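PDB 4JB0: branched-chain amino acid transport system substrate-binding protein from Rhodopseudomonas palustris, which binds lignin-derived aromatic acids such as ferulate and probably delivers them to an ABC transporter for uptake into the cell. Local coordinates for residues A111-I116 and A281-D286; V69-S74 and P92-A97. One frame throughout, in Å; residues are numbered along the deposited sequence.

Contact 1: residues A111-I116 and A281-D286; sequences AMPQPI and AAHSFD. With FER (3-(4-hydroxy-3-methoxyphenyl)-2-propenoic acid), chain B.
In the ferulate pocket, Pro113 in the loop that follows strand 109-111 lies against the imidazole of His283 on helix 279-299. Pro113 CG sits over one face of the ring, 3.8 Å from its centroid and 16° off the normal, a CH-pi contact in which the two side chains cross at about a right angle. With CG anti to its carbonyl carbon (chi1 -59°), His283 reaches from the helix so that NE2 faces the ligand and donates to the phenolic FER O4 at 2.6 Å, with an angle of 153° at the hydrogen. On the far side of the imidazole, His283 ND1 lies 2.9 Å from a water in the ring plane. That water donates to Asp286 OD2 at 2.8 Å and only weakly to Met112 O. Asp286 is itself fixed by Ser326 OG and Gln327 N, so it is a second-shell residue that places the water and, through it, probably steadies the imidazole. Met112 bends at chi2 and chi3 and lays CE 3.4 Å from Asp286 CB. His283, with Pro113 over its face, forms part of the aromatic-acid pocket of this periplasmic binding protein fold.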
loop_
_atom_site.group_PDB
_atom_site.type_symbol
_atom_site.label_atom_id
_atom_site.label_comp_id
_atom_site.label_asym_id
_atom_site.label_seq_id
_atom_site.Cartn_x
_atom_site.Cartn_y
_atom_site.Cartn_z
ATOM N N ALA A 111 4.569 -8.376 -1.506
ATOM C CA ALA A 111 4.134 -6.988 -1.211
ATOM C C ALA A 111 2.776 -7.001 -0.517
ATOM O O ALA A 111 1.855 -7.745 -0.957
ATOM C CB ALA A 111 4.050 -6.233 -2.487
ATOM N N MET A 112 2.679 -6.231 0.573
ATOM C CA MET A 112 1.455 -6.119 1.367
ATOM C C MET A 112 0.392 -5.174 0.733
ATOM O O MET A 112 -0.789 -5.526 0.766
ATOM C CB MET A 112 1.770 -5.716 2.843
ATOM C CG MET A 112 2.720 -6.736 3.599
ATOM S SD MET A 112 2.146 -8.444 3.376
ATOM C CE MET A 112 0.653 -8.266 4.196
ATOM N N PRO A 113 0.789 -3.996 0.160
ATOM C CA PRO A 113 -0.279 -3.151 -0.376
ATOM C C PRO A 113 -0.975 -3.799 -1.570
ATOM O O PRO A 113 -0.385 -4.637 -2.265
ATOM C CB PRO A 113 0.457 -1.882 -0.836
ATOM C CG PRO A 113 1.704 -1.829 0.033
ATOM C CD PRO A 113 2.098 -3.292 0.149
ATOM N N GLN A 114 -2.213 -3.401 -1.817
ATOM C CA GLN A 114 -2.937 -3.935 -2.992
ATOM C C GLN A 114 -2.204 -3.619 -4.299
ATOM O O GLN A 114 -1.675 -2.499 -4.453
ATOM C CB GLN A 114 -4.293 -3.290 -3.053
ATOM C CG GLN A 114 -5.223 -3.763 -1.928
ATOM C CD GLN A 114 -4.997 -3.070 -0.583
ATOM O OE1 GLN A 114 -4.185 -2.118 -0.447
ATOM N NE2 GLN A 114 -5.668 -3.598 0.448
ATOM N N PRO A 115 -2.193 -4.576 -5.253
ATOM C CA PRO A 115 -1.571 -4.259 -6.538
ATOM C C PRO A 115 -2.414 -3.253 -7.289
ATOM O O PRO A 115 -3.686 -3.205 -7.145
ATOM C CB PRO A 115 -1.528 -5.617 -7.294
ATOM C CG PRO A 115 -2.659 -6.453 -6.694
ATOM C CD PRO A 115 -2.798 -5.932 -5.225
ATOM N N ILE A 116 -1.713 -2.393 -8.003
ATOM C CA ILE A 116 -2.377 -1.279 -8.742
ATOM C C ILE A 116 -3.577 -1.748 -9.584
ATOM O O ILE A 116 -4.625 -1.139 -9.494
ATOM C CB ILE A 116 -1.405 -0.417 -9.537
ATOM C CG1 ILE A 116 -0.819 0.704 -8.654
ATOM C CG2 ILE A 116 -2.122 0.311 -10.733
ATOM C CD1 ILE A 116 -0.131 0.260 -7.345
ATOM N N ALA A 281 -0.763 1.963 8.311
ATOM C CA ALA A 281 -0.567 1.211 9.529
ATOM C C ALA A 281 -0.880 -0.278 9.330
ATOM O O ALA A 281 -0.193 -1.171 9.879
ATOM C CB ALA A 281 -1.386 1.838 10.687
ATOM N N ALA A 282 -1.855 -0.566 8.483
ATOM C CA ALA A 282 -2.224 -1.946 8.276
ATOM C C ALA A 282 -1.113 -2.850 7.631
ATOM O O ALA A 282 -1.070 -4.069 7.877
ATOM C CB ALA A 282 -3.458 -2.007 7.454
ATOM N N HIS A 283 -0.255 -2.272 6.801
ATOM C CA HIS A 283 0.737 -3.083 6.053
ATOM C C HIS A 283 1.745 -3.731 6.954
ATOM O O HIS A 283 2.057 -4.889 6.767
ATOM C CB HIS A 283 1.430 -2.267 4.980
ATOM C CG HIS A 283 0.482 -1.688 3.957
ATOM N ND1 HIS A 283 -0.626 -2.367 3.497
ATOM C CD2 HIS A 283 0.486 -0.496 3.313
ATOM C CE1 HIS A 283 -1.275 -1.618 2.624
ATOM N NE2 HIS A 283 -0.632 -0.473 2.503
ATOM N N SER A 284 2.255 -3.011 7.925
ATOM C CA SER A 284 3.249 -3.635 8.802
ATOM C C SER A 284 2.538 -4.612 9.749
ATOM O O SER A 284 3.056 -5.710 10.041
ATOM C CB SER A 284 4.089 -2.598 9.555
ATOM O OG SER A 284 3.265 -1.742 10.275
ATOM N N PHE A 285 1.341 -4.219 10.228
ATOM C CA PHE A 285 0.499 -5.160 11.019
ATOM C C PHE A 285 0.292 -6.456 10.234
ATOM O O PHE A 285 0.491 -7.558 10.771
ATOM C CB PHE A 285 -0.866 -4.509 11.327
ATOM C CG PHE A 285 -1.768 -5.334 12.218
ATOM C CD1 PHE A 285 -1.610 -5.295 13.611
ATOM C CD2 PHE A 285 -2.810 -6.110 11.668
ATOM C CE1 PHE A 285 -2.443 -6.024 14.451
ATOM C CE2 PHE A 285 -3.651 -6.830 12.494
ATOM C CZ PHE A 285 -3.479 -6.795 13.885
ATOM N N ASP A 286 -0.105 -6.347 8.971
ATOM C CA ASP A 286 -0.379 -7.581 8.197
ATOM C C ASP A 286 0.905 -8.379 7.876
ATOM O O ASP A 286 0.876 -9.600 7.749
ATOM C CB ASP A 286 -1.097 -7.252 6.888
ATOM C CG ASP A 286 -2.508 -6.694 7.098
ATOM O OD1 ASP A 286 -3.048 -6.733 8.233
ATOM O OD2 ASP A 286 -3.093 -6.246 6.091
HETATM C C4 FER B . -0.148 2.068 -0.114
HETATM C C5 FER B . -0.389 2.494 -1.412
HETATM C C6 FER B . 0.459 3.451 -1.954
HETATM C C3 FER B . 0.904 2.575 0.629
HETATM C C2 FER B . 1.758 3.534 0.075
HETATM C C1 FER B . 1.527 3.966 -1.230
HETATM C C10 FER B . 2.233 2.705 2.675
HETATM C C7 FER B . 2.492 4.980 -1.729
HETATM C C8 FER B . 3.054 4.943 -2.940
HETATM C C9 FER B . 4.083 5.951 -3.308
HETATM O O1 FER B . 3.996 7.158 -2.947
HETATM O O2 FER B . 5.098 5.507 -3.911
HETATM O O4 FER B . -0.946 1.136 0.427
HETATM O O3 FER B . 1.138 2.138 1.913
HETATM O O HOH W 1 -1.348 -5.131 4.188
#

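Contact 2: residues V69-S74 and P92-A97; sequences VIMGSS and PHIALA. With FER (3-(4-hydroxy-3-methoxyphenyl)-2-propenoic acid), chain B.
Met71 and Ile94 lie side by side on one face of a parallel strand pair, with Met71 CG 4.2 Å from Ile94 CB. Held extended beyond CG, Met71 passes along this face toward helix 279-299, where Ala287, Phe288 and Leu291 cover it. Leu96 closes the row: its CD1 comes within 3.9 Å of Met71 CB, and its CG rests 3.8 Å from Gly72 N. At the backbone angles of Gly72 a CB would collide with Met71 O. At the other end, Val69 CG1 reaches Ile94 CD1 at 4.2 Å. Ile70 N to Pro92 O, Ile94 N to Ile70 O and Gly72 N to Ile94 O tie the backbones in parallel register, the strand axes 16° apart, as the two strands of a right-handed beta-alpha-beta crossover through helix 76-89. The opposite face carries Ile70 and His93, crossing obliquely with Ile70 CG1 4.1 Å from His93 CB. A trans chi1 of 169° carries the His93 ring forward along the strand, edge-on to the neighbouring backbone, and His93 NE2 gives Gly72 O an almost straight bond of 2.8 Å, in the ring plane but tilted 31° from the carbonyl plane. His93 ND1 is hydrogen-bonded to Ser109 OG on the next strand. A leucine in place of His93 would probably leave Gly72 O with little more than the weak bond from Leu96 N, and Ser109 OG without its imidazole partner. Past the cis peptide between Gly72 and Ser73, Ala97 CB presses 3.5 Å from Ser74 C, while Leu96 O and Ser74 O border the methoxy carbon C10 of the ferulate.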
loop_
_atom_site.group_PDB
_atom_site.type_symbol
_atom_site.label_atom_id
_atom_site.label_comp_id
_atom_site.label_asym_id
_atom_site.label_seq_id
_atom_site.Cartn_x
_atom_site.Cartn_y
_atom_site.Cartn_z
ATOM N N VAL A 69 14.440 -11.772 7.727
ATOM C CA VAL A 69 13.390 -11.117 6.901
ATOM C C VAL A 69 13.689 -9.665 6.896
ATOM O O VAL A 69 14.107 -9.148 7.942
ATOM C CB VAL A 69 11.930 -11.276 7.498
ATOM C CG1 VAL A 69 10.830 -10.779 6.470
ATOM C CG2 VAL A 69 11.659 -12.716 7.798
ATOM N N ILE A 70 13.470 -8.989 5.762
ATOM C CA ILE A 70 13.440 -7.533 5.795
ATOM C C ILE A 70 12.132 -6.972 5.275
ATOM O O ILE A 70 11.459 -7.616 4.502
ATOM C CB ILE A 70 14.653 -6.836 5.022
ATOM C CG1 ILE A 70 14.672 -7.210 3.517
ATOM C CG2 ILE A 70 15.975 -7.153 5.712
ATOM C CD1 ILE A 70 15.911 -6.571 2.700
ATOM N N MET A 71 11.802 -5.763 5.714
ATOM C CA MET A 71 10.542 -5.106 5.346
ATOM C C MET A 71 10.771 -3.677 4.974
ATOM O O MET A 71 11.665 -2.997 5.515
ATOM C CB MET A 71 9.540 -5.147 6.518
ATOM C CG MET A 71 9.345 -6.500 7.077
ATOM S SD MET A 71 7.935 -6.475 8.208
ATOM C CE MET A 71 7.823 -8.165 8.739
ATOM N N GLY A 72 9.981 -3.198 4.020
ATOM C CA GLY A 72 10.020 -1.770 3.704
ATOM C C GLY A 72 9.893 -1.561 2.206
ATOM O O GLY A 72 9.725 -2.535 1.453
ATOM N N SER A 73 9.952 -0.329 1.744
ATOM C CA SER A 73 9.895 0.885 2.525
ATOM C C SER A 73 8.447 1.396 2.501
ATOM O O SER A 73 7.496 0.617 2.363
ATOM C CB SER A 73 10.887 1.916 1.932
ATOM O OG SER A 73 10.815 3.166 2.613
ATOM N N SER A 74 8.285 2.692 2.670
ATOM C CA SER A 74 6.960 3.307 2.825
ATOM C C SER A 74 6.409 3.886 1.480
ATOM O O SER A 74 5.163 4.084 1.319
ATOM C CB SER A 74 7.102 4.425 3.887
ATOM O OG SER A 74 7.453 3.834 5.142
ATOM N N PRO A 92 14.198 -13.014 2.255
ATOM C CA PRO A 92 12.772 -12.700 2.182
ATOM C C PRO A 92 12.552 -11.235 2.510
ATOM O O PRO A 92 13.096 -10.697 3.505
ATOM C CB PRO A 92 12.190 -13.601 3.276
ATOM C CG PRO A 92 13.112 -14.848 3.171
ATOM C CD PRO A 92 14.441 -14.115 3.209
ATOM N N HIS A 93 11.812 -10.591 1.624
ATOM C CA HIS A 93 11.462 -9.189 1.723
ATOM C C HIS A 93 9.959 -9.028 1.629
ATOM O O HIS A 93 9.334 -9.519 0.657
ATOM C CB HIS A 93 12.106 -8.404 0.577
ATOM C CG HIS A 93 11.602 -7.011 0.424
ATOM N ND1 HIS A 93 11.394 -6.440 -0.815
ATOM C CD2 HIS A 93 11.260 -6.065 1.332
ATOM C CE1 HIS A 93 10.942 -5.202 -0.668
ATOM N NE2 HIS A 93 10.841 -4.955 0.626
ATOM N N ILE A 94 9.388 -8.383 2.657
ATOM C CA ILE A 94 7.984 -7.986 2.623
ATOM C C ILE A 94 7.879 -6.464 2.388
ATOM O O ILE A 94 8.322 -5.638 3.193
ATOM C CB ILE A 94 7.284 -8.385 3.932
ATOM C CG1 ILE A 94 7.296 -9.908 4.043
ATOM C CG2 ILE A 94 5.824 -7.927 3.842
ATOM C CD1 ILE A 94 6.767 -10.468 5.352
ATOM N N ALA A 95 7.360 -6.095 1.229
ATOM C CA ALA A 95 7.336 -4.709 0.807
ATOM C C ALA A 95 6.190 -4.011 1.535
ATOM O O ALA A 95 5.118 -4.584 1.638
ATOM C CB ALA A 95 7.048 -4.675 -0.699
ATOM N N LEU A 96 6.387 -2.783 1.995
ATOM C CA LEU A 96 5.321 -2.057 2.724
ATOM C C LEU A 96 4.757 -0.898 1.899
ATOM O O LEU A 96 4.108 -0.001 2.429
ATOM C CB LEU A 96 5.840 -1.587 4.100
ATOM C CG LEU A 96 6.316 -2.735 5.006
ATOM C CD1 LEU A 96 6.937 -2.274 6.354
ATOM C CD2 LEU A 96 5.219 -3.831 5.250
ATOM N N ALA A 97 5.012 -0.939 0.591
ATOM C CA ALA A 97 4.570 0.035 -0.364
ATOM C C ALA A 97 4.490 -0.769 -1.673
ATOM O O ALA A 97 5.132 -1.808 -1.784
ATOM C CB ALA A 97 5.615 1.162 -0.489
HETATM C C4 FER B . -0.148 2.068 -0.114
HETATM C C5 FER B . -0.389 2.494 -1.412
HETATM C C6 FER B . 0.459 3.451 -1.954
HETATM C C3 FER B . 0.904 2.575 0.629
HETATM C C2 FER B . 1.758 3.534 0.075
HETATM C C1 FER B . 1.527 3.966 -1.230
HETATM C C10 FER B . 2.233 2.705 2.675
HETATM C C7 FER B . 2.492 4.980 -1.729
HETATM C C8 FER B . 3.054 4.943 -2.940
HETATM C C9 FER B . 4.083 5.951 -3.308
HETATM O O1 FER B . 3.996 7.158 -2.947
HETATM O O2 FER B . 5.098 5.507 -3.911
HETATM O O4 FER B . -0.946 1.136 0.427
HETATM O O3 FER B . 1.138 2.138 1.913
#

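In the fold
Both contacts are buried and border the same ferulate: contact 1 bonds to the phenol and also touches the methoxy oxygen, contact 2 sets two backbone carbonyls beside the methoxy carbon. Contact 2 is sheet architecture, backbone bonds between adjacent strands with apolar side chains on one face and a histidine bond to a backbone carbonyl on the other; contact 1 joins a loop to a helix through ring packing and a bridging water. Strand 93-95 has strand 109-111 as its other neighbour, and this pairing runs on as Met112 N probably bonds to Ala95 O. Met112 CG packs on Ile94 CG2. Helix 279-299 serves both contacts, presenting His283 to the ligand and its next turns to Met71 and Ile94.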